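Local coordinates for protein HAD family phosphatase (Pseudomonas syringae pv. tomato, PDB 2ODA) that is of uncertain function but belongs to a Pseudomonas-specific branch of the haloacid dehalogenase superfamily and is probably a phosphatase-like hydrolase with a distinct biochemical role, at residues L48-P62 against V73-W87. Sequence-based numbering, arbitrary orientation.
Sequences LRDQGMPCAWIDELP and VNDWMIAAPRPTAGW
Parallel strand pairing at one margin of the Rossmann-like HAD sheet joins strand 55-58 to strand 78-79, one of the two outermost in the chain, through bridges Ala56–Ile78 and Trp57–Ala79; with helix 63-69 they form a beta-alpha-beta unit. Three backbone bonds fix the register: Ile78 N to Cys55 O (3.3 Å), Trp57 N to Ile78 O and Ala80 N to Trp57 O. The Trp57 indole, with chi1 at 65°, lies across the edge strand, and Ala79 CB meets Trp57 CZ2 at 3.4 Å over one face. Water 2 sits in the ring plane, accepting from Trp57 NE1 and donating to Met77 O, while the selenium of selenomethionine Met77 lies at the ring edge, a Met-aromatic contact. Before the strands, the extended Arg49 chain covers one face of Trp76, Arg49 CD making a CH-pi contact 3.7 Å from the Trp76 five-membered ring centroid; the guanidinium, with Trp76 CB over one face, is 11° from parallel to the ring. Past the strands, the Glu60 carboxylate stacks on Trp87, planes 7° apart; Glu60 OE2 is salt-bridged to Arg116, and water 5 links OE1 to Trp87 N. Arg82 grips one carbonyl end-on: Leu61 O lies 2.9 Å from Arg82 NH2 and 3.2 Å from NH1, in the guanidinium plane.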
loop_
_atom_site.group_PDB
_atom_site.type_symbol
_atom_site.label_atom_id
_atom_site.label_comp_id
_atom_site.label_asym_id
_atom_site.label_seq_id
_atom_site.Cartn_x
_atom_site.Cartn_y
_atom_site.Cartn_z
ATOM N N LEU B 48 -23.540 0.479 -5.420
ATOM C CA LEU B 48 -22.394 0.968 -4.649
ATOM C C LEU B 48 -22.679 2.296 -3.961
ATOM O O LEU B 48 -22.358 2.485 -2.774
ATOM C CB LEU B 48 -21.147 1.089 -5.539
ATOM C CG LEU B 48 -20.609 -0.214 -6.107
ATOM C CD1 LEU B 48 -19.463 0.101 -7.116
ATOM C CD2 LEU B 48 -20.152 -1.162 -4.978
ATOM N N ARG B 49 -23.280 3.228 -4.698
ATOM C CA ARG B 49 -23.606 4.518 -4.122
ATOM C C ARG B 49 -24.642 4.365 -3.003
ATOM O O ARG B 49 -24.501 4.978 -1.939
ATOM C CB ARG B 49 -24.116 5.489 -5.194
ATOM C CG ARG B 49 -24.239 6.901 -4.663
ATOM C CD ARG B 49 -24.862 7.828 -5.632
ATOM N NE ARG B 49 -24.878 9.166 -5.061
ATOM C CZ ARG B 49 -25.197 10.272 -5.730
ATOM N NH1 ARG B 49 -25.510 10.227 -7.012
ATOM N NH2 ARG B 49 -25.164 11.440 -5.111
ATOM N N ASP B 50 -25.670 3.558 -3.237
ATOM C CA ASP B 50 -26.673 3.316 -2.194
ATOM C C ASP B 50 -26.059 2.706 -0.940
ATOM O O ASP B 50 -26.468 3.071 0.170
ATOM C CB ASP B 50 -27.799 2.435 -2.703
ATOM C CG ASP B 50 -28.732 3.165 -3.674
ATOM O OD1 ASP B 50 -28.592 4.402 -3.887
ATOM O OD2 ASP B 50 -29.591 2.469 -4.223
ATOM N N GLN B 51 -25.078 1.811 -1.114
ATOM C CA GLN B 51 -24.349 1.184 0.004
ATOM C C GLN B 51 -23.431 2.143 0.762
ATOM O O GLN B 51 -22.947 1.797 1.843
ATOM C CB GLN B 51 -23.421 0.066 -0.495
ATOM C CG GLN B 51 -24.031 -1.233 -0.893
ATOM C CD GLN B 51 -22.993 -2.114 -1.587
ATOM O OE1 GLN B 51 -21.837 -2.203 -1.154
ATOM N NE2 GLN B 51 -23.401 -2.769 -2.662
ATOM N N GLY B 52 -23.114 3.293 0.173
ATOM C CA GLY B 52 -22.085 4.177 0.733
ATOM C C GLY B 52 -20.678 3.605 0.566
ATOM O O GLY B 52 -19.774 3.935 1.338
HETATM N N MSE B 53 -20.478 2.741 -0.434
HETATM C CA MSE B 53 -19.120 2.210 -0.710
HETATM C C MSE B 53 -18.193 3.383 -1.088
HETATM O O MSE B 53 -18.483 4.103 -2.046
HETATM C CB MSE B 53 -19.173 1.174 -1.853
HETATM C CG MSE B 53 -17.799 0.581 -2.268
HETATM SE SE MSE B 53 -16.878 -0.368 -0.793
HETATM C CE MSE B 53 -18.015 -1.969 -0.724
ATOM N N PRO B 54 -17.091 3.602 -0.329
ATOM C CA PRO B 54 -16.128 4.607 -0.790
ATOM C C PRO B 54 -15.505 4.195 -2.121
ATOM O O PRO B 54 -14.934 3.103 -2.236
ATOM C CB PRO B 54 -15.072 4.633 0.321
ATOM C CG PRO B 54 -15.816 4.091 1.554
ATOM C CD PRO B 54 -16.694 3.015 0.966
ATOM N N CYS B 55 -15.637 5.074 -3.112
ATOM C CA CYS B 55 -15.128 4.832 -4.462
ATOM C C CYS B 55 -14.382 6.056 -4.930
ATOM O O CYS B 55 -14.807 7.177 -4.663
ATOM C CB CYS B 55 -16.282 4.546 -5.461
ATOM S SG CYS B 55 -17.271 3.077 -5.094
ATOM N N ALA B 56 -13.272 5.839 -5.639
ATOM C CA ALA B 56 -12.565 6.920 -6.314
ATOM C C ALA B 56 -12.226 6.450 -7.716
ATOM O O ALA B 56 -12.035 5.241 -7.925
ATOM C CB ALA B 56 -11.258 7.231 -5.599
ATOM N N TRP B 57 -12.101 7.395 -8.651
ATOM C CA TRP B 57 -11.600 7.054 -9.986
ATOM C C TRP B 57 -10.167 7.498 -10.189
ATOM O O TRP B 57 -9.708 8.487 -9.590
ATOM C CB TRP B 57 -12.489 7.608 -11.111
ATOM C CG TRP B 57 -12.558 9.119 -11.207
ATOM C CD1 TRP B 57 -13.537 9.933 -10.683
ATOM C CD2 TRP B 57 -11.652 9.976 -11.909
ATOM N NE1 TRP B 57 -13.274 11.246 -11.003
ATOM C CE2 TRP B 57 -12.131 11.302 -11.767
ATOM C CE3 TRP B 57 -10.465 9.752 -12.629
ATOM C CZ2 TRP B 57 -11.469 12.411 -12.324
ATOM C CZ3 TRP B 57 -9.793 10.860 -13.180
ATOM C CH2 TRP B 57 -10.301 12.175 -13.022
ATOM N N ILE B 58 -9.471 6.750 -11.043
ATOM C CA ILE B 58 -8.072 7.006 -11.358
ATOM C C ILE B 58 -7.923 7.111 -12.860
ATOM O O ILE B 58 -8.459 6.285 -13.596
ATOM C CB ILE B 58 -7.187 5.830 -10.881
ATOM C CG1 ILE B 58 -7.221 5.758 -9.358
ATOM C CG2 ILE B 58 -5.754 5.961 -11.418
ATOM C CD1 ILE B 58 -6.527 4.525 -8.796
ATOM N N ASP B 59 -7.173 8.103 -13.318
ATOM C CA ASP B 59 -6.768 8.115 -14.727
ATOM C C ASP B 59 -5.424 8.820 -14.928
ATOM O O ASP B 59 -4.808 9.310 -13.960
ATOM C CB ASP B 59 -7.880 8.695 -15.612
ATOM C CG ASP B 59 -7.960 7.989 -16.968
ATOM O OD1 ASP B 59 -6.994 8.084 -17.752
ATOM O OD2 ASP B 59 -8.978 7.337 -17.255
ATOM N N GLU B 60 -4.940 8.827 -16.168
ATOM C CA GLU B 60 -3.684 9.519 -16.485
ATOM C C GLU B 60 -3.890 10.531 -17.613
ATOM O O GLU B 60 -2.981 11.301 -17.943
ATOM C CB GLU B 60 -2.595 8.510 -16.855
ATOM C CG GLU B 60 -2.921 7.677 -18.094
ATOM C CD GLU B 60 -1.771 6.824 -18.604
ATOM O OE1 GLU B 60 -0.709 6.753 -17.943
ATOM O OE2 GLU B 60 -1.941 6.213 -19.683
ATOM N N LEU B 61 -5.089 10.553 -18.193
ATOM C CA LEU B 61 -5.376 11.517 -19.259
ATOM C C LEU B 61 -5.180 12.934 -18.751
ATOM O O LEU B 61 -5.335 13.176 -17.551
ATOM C CB LEU B 61 -6.811 11.358 -19.787
ATOM C CG LEU B 61 -7.158 10.081 -20.553
ATOM C CD1 LEU B 61 -8.656 9.854 -20.499
ATOM C CD2 LEU B 61 -6.694 10.136 -21.985
ATOM N N PRO B 62 -4.849 13.877 -19.659
ATOM C CA PRO B 62 -4.818 15.281 -19.270
ATOM C C PRO B 62 -6.122 15.705 -18.637
ATOM O O PRO B 62 -7.176 15.168 -18.991
ATOM C CB PRO B 62 -4.668 16.010 -20.614
ATOM C CG PRO B 62 -4.021 15.050 -21.521
ATOM C CD PRO B 62 -4.480 13.681 -21.083
ATOM N N VAL B 73 -20.120 10.640 -12.930
ATOM C CA VAL B 73 -19.817 10.086 -11.599
ATOM C C VAL B 73 -19.425 11.138 -10.556
ATOM O O VAL B 73 -19.292 10.821 -9.371
ATOM C CB VAL B 73 -18.706 8.976 -11.624
ATOM C CG1 VAL B 73 -19.125 7.755 -12.465
ATOM C CG2 VAL B 73 -17.322 9.536 -12.056
ATOM N N ASN B 74 -19.228 12.388 -10.962
ATOM C CA ASN B 74 -18.697 13.364 -10.008
ATOM C C ASN B 74 -19.688 13.848 -8.936
ATOM O O ASN B 74 -19.308 14.628 -8.076
ATOM C CB ASN B 74 -17.986 14.549 -10.701
ATOM C CG ASN B 74 -18.929 15.419 -11.517
ATOM O OD1 ASN B 74 -20.100 15.594 -11.177
ATOM N ND2 ASN B 74 -18.407 15.988 -12.600
ATOM N N ASP B 75 -20.945 13.416 -9.023
ATOM C CA ASP B 75 -21.943 13.691 -7.983
ATOM C C ASP B 75 -21.475 13.068 -6.643
ATOM O O ASP B 75 -21.784 13.593 -5.578
ATOM C CB ASP B 75 -23.324 13.095 -8.363
ATOM C CG ASP B 75 -24.110 13.932 -9.399
ATOM O OD1 ASP B 75 -24.128 15.179 -9.332
ATOM O OD2 ASP B 75 -24.761 13.321 -10.287
ATOM N N TRP B 76 -20.722 11.958 -6.693
ATOM C CA TRP B 76 -20.464 11.179 -5.482
ATOM C C TRP B 76 -19.107 10.487 -5.444
ATOM O O TRP B 76 -18.621 10.102 -4.375
ATOM C CB TRP B 76 -21.580 10.149 -5.303
ATOM C CG TRP B 76 -21.548 9.063 -6.349
ATOM C CD1 TRP B 76 -21.961 9.150 -7.659
ATOM C CD2 TRP B 76 -21.049 7.738 -6.172
ATOM N NE1 TRP B 76 -21.748 7.950 -8.305
ATOM C CE2 TRP B 76 -21.198 7.063 -7.409
ATOM C CE3 TRP B 76 -20.487 7.044 -5.082
ATOM C CZ2 TRP B 76 -20.815 5.725 -7.577
ATOM C CZ3 TRP B 76 -20.110 5.713 -5.256
ATOM C CH2 TRP B 76 -20.282 5.072 -6.494
HETATM N N MSE B 77 -18.496 10.279 -6.607
HETATM C CA MSE B 77 -17.231 9.568 -6.634
HETATM C C MSE B 77 -16.078 10.555 -6.610
HETATM O O MSE B 77 -16.096 11.551 -7.334
HETATM C CB MSE B 77 -17.134 8.626 -7.850
HETATM C CG MSE B 77 -16.005 7.626 -7.727
HETATM SE SE MSE B 77 -15.818 6.489 -9.301
HETATM C CE MSE B 77 -17.645 5.833 -9.394
ATOM N N ILE B 78 -15.089 10.253 -5.776
ATOM C CA ILE B 78 -13.867 11.041 -5.593
ATOM C C ILE B 78 -12.965 10.947 -6.827
ATOM O O ILE B 78 -12.803 9.864 -7.370
ATOM C CB ILE B 78 -13.099 10.498 -4.319
ATOM C CG1 ILE B 78 -13.959 10.635 -3.044
ATOM C CG2 ILE B 78 -11.706 11.127 -4.150
ATOM C CD1 ILE B 78 -14.619 12.005 -2.824
ATOM N N ALA B 79 -12.401 12.071 -7.284
ATOM C CA ALA B 79 -11.308 12.026 -8.245
ATOM C C ALA B 79 -9.989 11.776 -7.495
ATOM O O ALA B 79 -9.581 12.608 -6.690
ATOM C CB ALA B 79 -11.239 13.334 -9.016
ATOM N N ALA B 80 -9.336 10.643 -7.731
ATOM C CA ALA B 80 -8.029 10.380 -7.075
ATOM C C ALA B 80 -6.958 11.401 -7.482
ATOM O O ALA B 80 -6.825 11.741 -8.672
ATOM C CB ALA B 80 -7.557 8.969 -7.353
ATOM N N PRO B 81 -6.164 11.894 -6.510
ATOM C CA PRO B 81 -5.150 12.852 -6.966
ATOM C C PRO B 81 -4.111 12.197 -7.874
ATOM O O PRO B 81 -3.727 11.026 -7.652
ATOM C CB PRO B 81 -4.496 13.360 -5.673
ATOM C CG PRO B 81 -5.253 12.798 -4.562
ATOM C CD PRO B 81 -6.132 11.675 -5.054
ATOM N N ARG B 82 -3.648 12.950 -8.874
ATOM C CA ARG B 82 -2.667 12.477 -9.832
ATOM C C ARG B 82 -1.322 12.307 -9.129
ATOM O O ARG B 82 -0.890 13.203 -8.395
ATOM C CB ARG B 82 -2.573 13.481 -11.004
ATOM C CG ARG B 82 -1.618 13.095 -12.110
ATOM C CD ARG B 82 -1.487 14.213 -13.196
ATOM N NE ARG B 82 -2.771 14.667 -13.743
ATOM C CZ ARG B 82 -3.366 14.197 -14.844
ATOM N NH1 ARG B 82 -2.831 13.205 -15.541
ATOM N NH2 ARG B 82 -4.524 14.723 -15.237
ATOM N N PRO B 83 -0.659 11.152 -9.318
ATOM C CA PRO B 83 0.654 10.986 -8.691
ATOM C C PRO B 83 1.758 11.644 -9.491
ATOM O O PRO B 83 1.617 11.856 -10.696
ATOM C CB PRO B 83 0.860 9.475 -8.743
ATOM C CG PRO B 83 0.189 9.081 -10.025
ATOM C CD PRO B 83 -1.042 9.963 -10.103
ATOM N N THR B 84 2.875 11.931 -8.831
ATOM C CA THR B 84 4.069 12.357 -9.536
ATOM C C THR B 84 4.651 11.229 -10.375
ATOM O O THR B 84 5.031 11.445 -11.520
ATOM C CB THR B 84 5.143 12.881 -8.539
ATOM O OG1 THR B 84 4.517 13.815 -7.666
ATOM C CG2 THR B 84 6.249 13.576 -9.283
ATOM N N ALA B 85 4.720 10.029 -9.802
ATOM C CA ALA B 85 5.276 8.871 -10.500
ATOM C C ALA B 85 4.092 8.067 -11.055
ATOM O O ALA B 85 3.242 7.607 -10.284
ATOM C CB ALA B 85 6.116 8.004 -9.538
ATOM N N GLY B 86 4.041 7.942 -12.380
ATOM C CA GLY B 86 2.890 7.351 -13.085
ATOM C C GLY B 86 2.904 5.842 -13.122
ATOM O O GLY B 86 3.832 5.220 -12.620
ATOM N N TRP B 87 1.878 5.250 -13.732
ATOM C CA TRP B 87 1.773 3.807 -13.841
ATOM C C TRP B 87 3.025 3.233 -14.536
ATOM O O TRP B 87 3.584 3.877 -15.411
ATOM C CB TRP B 87 0.526 3.442 -14.651
ATOM C CG TRP B 87 -0.734 4.194 -14.281
ATOM C CD1 TRP B 87 -1.006 4.847 -13.112
ATOM C CD2 TRP B 87 -1.899 4.330 -15.092
ATOM N NE1 TRP B 87 -2.263 5.404 -13.153
ATOM C CE2 TRP B 87 -2.830 5.103 -14.364
ATOM C CE3 TRP B 87 -2.250 3.866 -16.369
ATOM C CZ2 TRP B 87 -4.087 5.444 -14.874
ATOM C CZ3 TRP B 87 -3.507 4.194 -16.865
ATOM C CH2 TRP B 87 -4.406 4.981 -16.122
HETATM O O HOH W 1 -17.475 7.443 -2.700
HETATM O O HOH W 2 -15.283 12.794 -9.749
HETATM O O HOH W 3 -3.090 8.073 -12.155
HETATM O O HOH W 4 -6.213 9.723 -11.142
HETATM O O HOH W 5 0.463 7.228 -15.433
#